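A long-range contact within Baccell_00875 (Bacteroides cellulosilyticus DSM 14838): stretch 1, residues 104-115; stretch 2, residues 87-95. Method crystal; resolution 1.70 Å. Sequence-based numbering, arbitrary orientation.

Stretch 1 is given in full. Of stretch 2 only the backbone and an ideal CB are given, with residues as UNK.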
ATOM      1  N   LEU A 104     -25.853  -2.446  25.668  1.00 14.92           N
ATOM      2  CA  LEU A 104     -26.132  -3.860  25.645  1.00 14.71           C
ATOM      3  C   LEU A 104     -27.007  -4.187  24.456  1.00 14.52           C
ATOM      4  O   LEU A 104     -28.064  -3.567  24.248  1.00 13.34           O
ATOM      5  CB  LEU A 104     -26.807  -4.257  26.959  1.00 16.33           C
ATOM      6  CG  LEU A 104     -27.144  -5.708  27.212  1.00 18.90           C
ATOM      7  CD1 LEU A 104     -25.887  -6.541  27.165  1.00 20.91           C
ATOM      8  CD2 LEU A 104     -27.875  -5.867  28.555  1.00 20.73           C
ATOM      9  N   TYR A 105     -26.588  -5.191  23.690  1.00 13.36           N
ATOM     10  CA  TYR A 105     -27.330  -5.699  22.532  1.00 13.99           C
ATOM     11  C   TYR A 105     -27.577  -7.159  22.771  1.00 14.36           C
ATOM     12  O   TYR A 105     -26.771  -7.832  23.432  1.00 15.49           O
ATOM     13  CB  TYR A 105     -26.512  -5.550  21.220  1.00 14.35           C
ATOM     14  CG  TYR A 105     -25.968  -4.184  20.939  1.00 14.37           C
ATOM     15  CD1 TYR A 105     -24.800  -3.741  21.577  1.00 14.48           C
ATOM     16  CD2 TYR A 105     -26.623  -3.290  20.085  1.00 14.02           C
ATOM     17  CE1 TYR A 105     -24.291  -2.483  21.344  1.00 14.98           C
ATOM     18  CE2 TYR A 105     -26.117  -1.999  19.851  1.00 14.22           C
ATOM     19  CZ  TYR A 105     -24.966  -1.596  20.498  1.00 14.54           C
ATOM     20  OH  TYR A 105     -24.420  -0.345  20.304  1.00 14.69           O
ATOM     21  N   ARG A 106     -28.663  -7.681  22.206  1.00 14.03           N
ATOM     22  CA  ARG A 106     -28.973  -9.096  22.288  1.00 14.53           C
ATOM     23  C   ARG A 106     -29.477  -9.521  20.925  1.00 15.15           C
ATOM     24  O   ARG A 106     -30.521  -9.056  20.464  1.00 14.80           O
ATOM     25  CB  ARG A 106     -29.986  -9.412  23.389  1.00 15.38           C
ATOM     26  CG  ARG A 106     -30.389 -10.871  23.507  1.00 16.09           C
ATOM     27  CD  ARG A 106     -29.258 -11.801  23.982  1.00 15.72           C
ATOM     28  NE  ARG A 106     -29.790 -13.137  24.110  1.00 16.35           N
ATOM     29  CZ  ARG A 106     -30.357 -13.655  25.199  1.00 16.28           C
ATOM     30  NH1 ARG A 106     -30.381 -12.993  26.334  1.00 17.03           N
ATOM     31  NH2 ARG A 106     -30.842 -14.888  25.158  1.00 18.18           N
ATOM     32  N   GLU A 107     -28.704 -10.391  20.290  1.00 15.45           N
ATOM     33  CA  GLU A 107     -28.963 -10.802  18.917  1.00 16.20           C
ATOM     34  C   GLU A 107     -29.014 -12.316  18.925  1.00 15.44           C
ATOM     35  O   GLU A 107     -27.968 -13.007  18.955  1.00 14.48           O
ATOM     36  CB  GLU A 107     -27.871 -10.278  17.984  1.00 17.43           C
ATOM     37  CG  GLU A 107     -27.724  -8.753  17.937  1.00 19.42           C
ATOM     38  CD  GLU A 107     -28.951  -8.010  17.452  1.00 22.26           C
ATOM     39  OE1 GLU A 107     -29.708  -8.568  16.626  1.00 23.78           O
ATOM     40  OE2 GLU A 107     -29.127  -6.835  17.882  1.00 25.90           O
ATOM     41  N   GLY A 108     -30.237 -12.839  18.957  1.00 15.89           N
ATOM     42  CA  GLY A 108     -30.427 -14.279  19.088  1.00 16.84           C
ATOM     43  C   GLY A 108     -29.899 -14.716  20.442  1.00 16.51           C
ATOM     44  O   GLY A 108     -30.204 -14.099  21.476  1.00 16.72           O
ATOM     45  N   ASP A 109     -29.079 -15.766  20.438  1.00 17.28           N
ATOM     46  CA  ASP A 109     -28.449 -16.260  21.663  1.00 17.77           C
ATOM     47  C   ASP A 109     -27.325 -15.359  22.191  1.00 17.25           C
ATOM     48  O   ASP A 109     -26.857 -15.563  23.294  1.00 16.57           O
ATOM     49  CB  ASP A 109     -27.814 -17.639  21.415  1.00 19.63           C
ATOM     50  CG  ASP A 109     -28.833 -18.715  21.101  1.00 22.21           C
ATOM     51  OD1 ASP A 109     -29.886 -18.738  21.778  1.00 22.65           O
ATOM     52  OD2 ASP A 109     -28.569 -19.531  20.184  1.00 23.05           O
ATOM     53  N   ILE A 110     -26.875 -14.405  21.392  1.00 16.00           N
ATOM     54  CA  ILE A 110     -25.640 -13.679  21.713  1.00 15.61           C
ATOM     55  C   ILE A 110     -25.908 -12.330  22.352  1.00 14.60           C
ATOM     56  O   ILE A 110     -26.544 -11.465  21.766  1.00 14.03           O
ATOM     57  CB  ILE A 110     -24.746 -13.505  20.474  1.00 15.41           C
ATOM     58  CG1 ILE A 110     -24.504 -14.863  19.784  1.00 16.68           C
ATOM     59  CG2 ILE A 110     -23.417 -12.873  20.848  1.00 15.95           C
ATOM     60  CD1 ILE A 110     -23.912 -15.890  20.716  1.00 17.15           C
ATOM     61  N   ARG A 111     -25.351 -12.155  23.537  1.00 14.94           N
ATOM     62  CA  ARG A 111     -25.337 -10.877  24.228  1.00 16.02           C
ATOM     63  C   ARG A 111     -24.038 -10.173  23.886  1.00 15.62           C
ATOM     64  O   ARG A 111     -22.964 -10.788  24.054  1.00 15.77           O
ATOM     65  CB  ARG A 111     -25.397 -11.163  25.714  1.00 17.92           C
ATOM     66  CG  ARG A 111     -25.505  -9.979  26.636  1.00 20.35           C
ATOM     67  CD  ARG A 111     -25.568 -10.567  28.053  1.00 22.44           C
ATOM     68  NE  ARG A 111     -25.892  -9.624  29.112  1.00 26.06           N
ATOM     69  CZ  ARG A 111     -25.011  -9.027  29.931  1.00 27.21           C
ATOM     70  NH1 ARG A 111     -25.461  -8.207  30.890  1.00 25.47           N
ATOM     71  NH2 ARG A 111     -23.692  -9.201  29.779  1.00 26.42           N
ATOM     72  N   ILE A 112     -24.133  -8.931  23.424  1.00 13.90           N
ATOM     73  CA  ILE A 112     -22.971  -8.084  23.159  1.00 14.54           C
ATOM     74  C   ILE A 112     -23.020  -6.922  24.128  1.00 14.61           C
ATOM     75  O   ILE A 112     -23.942  -6.108  24.071  1.00 14.06           O
ATOM     76  CB  ILE A 112     -22.918  -7.542  21.718  1.00 15.27           C
ATOM     77  CG1 ILE A 112     -23.068  -8.668  20.677  1.00 16.75           C
ATOM     78  CG2 ILE A 112     -21.608  -6.821  21.490  1.00 16.58           C
ATOM     79  CD1 ILE A 112     -24.474  -8.863  20.143  1.00 17.46           C
ATOM     80  N   LEU A 113     -22.067  -6.870  25.042  1.00 13.85           N
ATOM     81  CA  LEU A 113     -22.021  -5.754  26.016  1.00 14.82           C
ATOM     82  C   LEU A 113     -20.803  -4.919  25.704  1.00 14.73           C
ATOM     83  O   LEU A 113     -19.704  -5.467  25.625  1.00 14.83           O
ATOM     84  CB  LEU A 113     -21.939  -6.266  27.437  1.00 16.24           C
ATOM     85  CG  LEU A 113     -21.813  -5.249  28.586  1.00 19.01           C
ATOM     86  CD1 LEU A 113     -23.059  -4.376  28.653  1.00 20.13           C
ATOM     87  CD2 LEU A 113     -21.585  -5.976  29.901  1.00 21.12           C
ATOM     88  N   ILE A 114     -20.997  -3.613  25.538  1.00 14.50           N
ATOM     89  CA  ILE A 114     -19.902  -2.675  25.423  1.00 15.90           C
ATOM     90  C   ILE A 114     -19.815  -1.798  26.657  1.00 16.70           C
ATOM     91  O   ILE A 114     -20.787  -1.130  26.988  1.00 16.21           O
ATOM     92  CB  ILE A 114     -20.046  -1.763  24.201  1.00 17.12           C
ATOM     93  CG1 ILE A 114     -20.351  -2.595  22.957  1.00 18.83           C
ATOM     94  CG2 ILE A 114     -18.762  -0.958  24.016  1.00 18.28           C
ATOM     95  CD1 ILE A 114     -20.649  -1.788  21.714  1.00 19.55           C
ATOM     96  N   LYS A 115     -18.655  -1.791  27.315  1.00 16.68           N
ATOM     97  CA  LYS A 115     -18.384  -0.909  28.467  1.00 17.93           C
ATOM     98  C   LYS A 115     -17.268   0.030  28.065  1.00 17.86           C
ATOM     99  O   LYS A 115     -16.189  -0.432  27.697  1.00 17.27           O
ATOM    100  CB  LYS A 115     -17.985  -1.748  29.698  1.00 20.81           C
ATOM    101  CG  LYS A 115     -19.128  -2.625  30.243  1.00 23.72           C
ATOM    102  CD  LYS A 115     -18.774  -3.381  31.527  1.00 29.02           C
ATOM    103  CE  LYS A 115     -18.129  -4.740  31.229  1.00 32.84           C
ATOM    104  NZ  LYS A 115     -17.693  -5.401  32.472  1.00 38.62           N
ATOM    105  N   UNK A  87     -26.799 -14.828   9.962  1.00 13.44           N
ATOM    106  CA  UNK A  87     -26.000 -13.640  10.185  1.00 12.93           C
ATOM    107  C   UNK A  87     -26.823 -12.600  10.944  1.00 13.80           C
ATOM    108  O   UNK A  87     -27.996 -12.322  10.565  1.00 13.83           O
ATOM    109  CB  UNK A  87     -25.495 -13.071   8.857  1.00 12.93           C
ATOM    110  N   UNK A  88     -26.222 -12.051  11.995  1.00 14.38           N
ATOM    111  CA  UNK A  88     -26.819 -10.974  12.787  1.00 16.08           C
ATOM    112  C   UNK A  88     -25.931  -9.744  12.745  1.00 15.87           C
ATOM    113  O   UNK A  88     -24.701  -9.852  12.709  1.00 14.33           O
ATOM    114  CB  UNK A  88     -27.042 -11.419  14.234  1.00 16.08           C
ATOM    115  N   UNK A  89     -26.546  -8.571  12.748  1.00 15.03           N
ATOM    116  CA  UNK A  89     -25.821  -7.298  12.801  1.00 16.68           C
ATOM    117  C   UNK A  89     -26.400  -6.603  14.022  1.00 16.91           C
ATOM    118  O   UNK A  89     -27.636  -6.516  14.129  1.00 16.33           O
ATOM    119  CB  UNK A  89     -25.971  -6.467  11.525  1.00 16.68           C
ATOM    120  N   UNK A  90     -25.563  -6.188  14.969  1.00 15.07           N
ATOM    121  CA  UNK A  90     -26.091  -5.445  16.118  1.00 15.12           C
ATOM    122  C   UNK A  90     -26.151  -3.983  15.763  1.00 15.42           C
ATOM    123  O   UNK A  90     -25.218  -3.425  15.165  1.00 14.48           O
ATOM    124  CB  UNK A  90     -25.238  -5.661  17.369  1.00 15.12           C
ATOM    125  N   UNK A  91     -27.291  -3.362  16.077  1.00 16.85           N
ATOM    126  CA  UNK A  91     -27.515  -1.969  15.728  1.00 18.89           C
ATOM    127  C   UNK A  91     -28.429  -1.264  16.734  1.00 18.90           C
ATOM    128  O   UNK A  91     -28.197  -0.107  17.022  1.00 21.42           O
ATOM    129  CB  UNK A  91     -28.114  -1.875  14.323  1.00 18.89           C
ATOM    130  N   UNK A  92     -29.434  -1.949  17.258  1.00 18.58           N
ATOM    131  CA  UNK A  92     -30.382  -1.339  18.210  1.00 18.90           C
ATOM    132  C   UNK A  92     -30.200  -2.003  19.573  1.00 16.27           C
ATOM    133  O   UNK A  92     -30.509  -3.167  19.724  1.00 17.05           O
ATOM    134  CB  UNK A  92     -31.827  -1.483  17.727  1.00 18.90           C
ATOM    135  N   UNK A  93     -29.716  -1.248  20.564  1.00 16.05           N
ATOM    136  CA  UNK A  93     -29.503  -1.793  21.876  1.00 17.34           C
ATOM    137  C   UNK A  93     -30.800  -2.186  22.562  1.00 18.10           C
ATOM    138  O   UNK A  93     -31.854  -1.579  22.298  1.00 18.00           O
ATOM    139  CB  UNK A  93     -28.741  -0.783  22.737  1.00 17.34           C
ATOM    140  N   UNK A  94     -30.703  -3.177  23.433  1.00 18.61           N
ATOM    141  CA  UNK A  94     -31.764  -3.466  24.398  1.00 19.35           C
ATOM    142  C   UNK A  94     -31.645  -2.565  25.624  1.00 20.73           C
ATOM    143  O   UNK A  94     -32.633  -2.307  26.285  1.00 20.16           O
ATOM    144  CB  UNK A  94     -31.718  -4.936  24.819  1.00 19.35           C
ATOM    145  N   UNK A  95     -30.443  -2.091  25.934  1.00 19.47           N
ATOM    146  CA  UNK A  95     -30.222  -1.140  27.030  1.00 21.43           C
ATOM    147  C   UNK A  95     -29.071  -0.195  26.672  1.00 21.04           C
ATOM    148  O   UNK A  95     -28.045  -0.618  26.112  1.00 19.23           O
ATOM    149  CB  UNK A  95     -29.923  -1.878  28.337  1.00 21.43           C
TER

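Stretch 1 is a hairpin: strands 104-107 and 110-115 joined by a type II' turn from E107 to I110. Strand 87-90 runs nearly antiparallel to strand 104-107 (163°).

Position 87 has nothing of stretch 1 within 5.5 Å of its ideal CB. Many side chains would suit. It is K87, which makes no contact here.

Position 88 points toward stretch 1, with its ideal CB 4.0 Å from E107 CB. The E107 carboxylate offers negative charge, so a long basic side chain fits well; a polar donor could also serve. It is R88. R88 NH1 donates to E107 OE1 at 3.1 Å, a salt bridge. The guanidinium lays one face over E107 CA and G108 N. Water 1 bridges R88 NE (3.2 Å) and E107 OE1 (3.1 Å).

Position 89 points away, and its CB meets nothing of stretch 1. Polar residues are reasonable. It is E89, whose backbone N donates to water 1 at 2.8 Å.

Position 90 points toward stretch 1. Its ideal CB lies 3.9 Å from Y105 CD2, 4.0 Å from E107 CG and 4.3 Å from I112 CD1. The Y105 ring and the side chains of I112 and I114 offer an apolar surface, which favours a large aliphatic or aromatic residue. It is W90, with chi1 p. Its edge meets the face of Y105, with CD1 of W90 3.6 Å from CD1 of Y105. I112 CG2 sits over the indole face, 4.0 Å from W90 CE2.

Positions 91 and 92 both point away, so the visible atoms restrict them little. They are R91 and I92. R91 N donates to water 2 (2.9 Å), which donates to E107 OE2 (2.5 Å).

Position 93 points sideways. Its ideal CB is tight, 3.2 Å from L104 O, and 4.1 Å from Y105 CE2. Phi of -66° permits proline, and a compact apolar residue would suit the tyrosine ring. It is P93. Its CB lies over the face of Y105 opposite W90, so the ring is sandwiched.

Position 94 also points sideways. Its ideal CB is 3.9 Å from L104 O and 4.9 Å from R106 N. A small or branched apolar residue would fit. It is V94. V94 CG2 packs 3.9 Å from L104 CG, and V94 N donates to L104 O at 2.8 Å.

Position 95 pairs with L104 in an antiparallel bridge, side chains on the same face. The ideal CB is 4.2 Å from L104 CB, beside open space. A residue with an apolar stem, or a polar one that reaches outward, would suit. It is E95. E95 OE1 comes within 3.8 Å of L104 CD2. L104 N donates to E95 O (2.9 Å), and E95 N to L104 O (3.3 Å).

Stretch 2 (87-95) KREWRIPVE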
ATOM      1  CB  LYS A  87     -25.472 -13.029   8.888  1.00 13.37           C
ATOM      2  CG  LYS A  87     -24.697 -11.745   9.148  1.00 13.65           C
ATOM      3  CD  LYS A  87     -23.932 -11.249   7.936  1.00 14.56           C
ATOM      4  CE  LYS A  87     -23.287  -9.910   8.236  1.00 14.17           C
ATOM      5  NZ  LYS A  87     -22.555  -9.369   7.078  1.00 15.53           N
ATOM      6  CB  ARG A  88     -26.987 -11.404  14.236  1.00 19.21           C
ATOM      7  CG  ARG A  88     -27.663 -12.743  14.455  1.00 22.71           C
ATOM      8  CD  ARG A  88     -29.112 -12.740  14.056  1.00 26.26           C
ATOM      9  NE  ARG A  88     -29.909 -11.747  14.803  1.00 28.94           N
ATOM     10  CZ  ARG A  88     -30.964 -11.994  15.588  1.00 27.13           C
ATOM     11  NH1 ARG A  88     -31.581 -10.961  16.161  1.00 27.14           N
ATOM     12  NH2 ARG A  88     -31.429 -13.227  15.797  1.00 26.73           N
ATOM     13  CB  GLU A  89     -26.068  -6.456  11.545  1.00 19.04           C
ATOM     14  CG  GLU A  89     -25.613  -7.110  10.255  1.00 21.04           C
ATOM     15  CD  GLU A  89     -26.090  -6.366   9.018  1.00 25.60           C
ATOM     16  OE1 GLU A  89     -27.297  -6.465   8.679  1.00 27.46           O
ATOM     17  OE2 GLU A  89     -25.259  -5.684   8.382  1.00 26.17           O
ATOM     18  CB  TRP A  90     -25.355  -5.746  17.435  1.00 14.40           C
ATOM     19  CG  TRP A  90     -23.930  -5.322  17.624  1.00 13.44           C
ATOM     20  CD1 TRP A  90     -23.485  -4.154  18.202  1.00 13.39           C
ATOM     21  CD2 TRP A  90     -22.764  -6.105  17.364  1.00 13.43           C
ATOM     22  NE1 TRP A  90     -22.124  -4.155  18.276  1.00 13.93           N
ATOM     23  CE2 TRP A  90     -21.648  -5.341  17.777  1.00 13.51           C
ATOM     24  CE3 TRP A  90     -22.550  -7.383  16.829  1.00 13.30           C
ATOM     25  CZ2 TRP A  90     -20.330  -5.808  17.640  1.00 13.65           C
ATOM     26  CZ3 TRP A  90     -21.233  -7.840  16.701  1.00 13.50           C
ATOM     27  CH2 TRP A  90     -20.157  -7.050  17.096  1.00 13.90           C
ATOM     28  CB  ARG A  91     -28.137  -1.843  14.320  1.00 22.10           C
ATOM     29  CG  ARG A  91     -28.242  -0.389  13.851  1.00 25.76           C
ATOM     30  CD  ARG A  91     -28.766  -0.263  12.427  1.00 29.36           C
ATOM     31  NE  ARG A  91     -30.203  -0.435  12.428  1.00 36.27           N
ATOM     32  CZ  ARG A  91     -31.102   0.533  12.617  1.00 39.10           C
ATOM     33  NH1 ARG A  91     -30.755   1.813  12.771  1.00 41.72           N
ATOM     34  NH2 ARG A  91     -32.379   0.202  12.635  1.00 42.41           N
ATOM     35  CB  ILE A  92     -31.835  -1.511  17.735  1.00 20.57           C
ATOM     36  CG1 ILE A  92     -32.037  -0.883  16.330  1.00 21.93           C
ATOM     37  CG2 ILE A  92     -32.817  -0.959  18.766  1.00 21.35           C
ATOM     38  CD1 ILE A  92     -31.677   0.596  16.219  1.00 23.70           C
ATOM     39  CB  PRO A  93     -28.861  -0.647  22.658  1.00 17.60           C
ATOM     40  CG  PRO A  93     -28.642   0.458  21.735  1.00 17.22           C
ATOM     41  CD  PRO A  93     -29.325   0.164  20.463  1.00 16.76           C
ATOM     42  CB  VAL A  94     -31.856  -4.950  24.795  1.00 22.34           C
ATOM     43  CG1 VAL A  94     -32.108  -5.804  23.570  1.00 22.89           C
ATOM     44  CG2 VAL A  94     -30.640  -5.454  25.531  1.00 23.82           C
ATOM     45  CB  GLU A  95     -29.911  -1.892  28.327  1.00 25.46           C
ATOM     46  CG  GLU A  95     -29.821  -1.004  29.577  1.00 31.31           C
ATOM     47  CD  GLU A  95     -29.119  -1.668  30.763  1.00 35.88           C
ATOM     48  OE1 GLU A  95     -28.917  -2.909  30.762  1.00 38.14           O
ATOM     49  OE2 GLU A  95     -28.755  -0.925  31.711  1.00 39.58           O
TER
HETATM   50  O   HOH W   1     -29.221  -8.853  13.607  1.00 39.79           O
HETATM   51  O   HOH W   2     -29.777  -4.773  16.558  1.00 20.06           O
HETATM   52  O   HOH W   3     -29.890  -5.810  20.345  1.00 17.28           O
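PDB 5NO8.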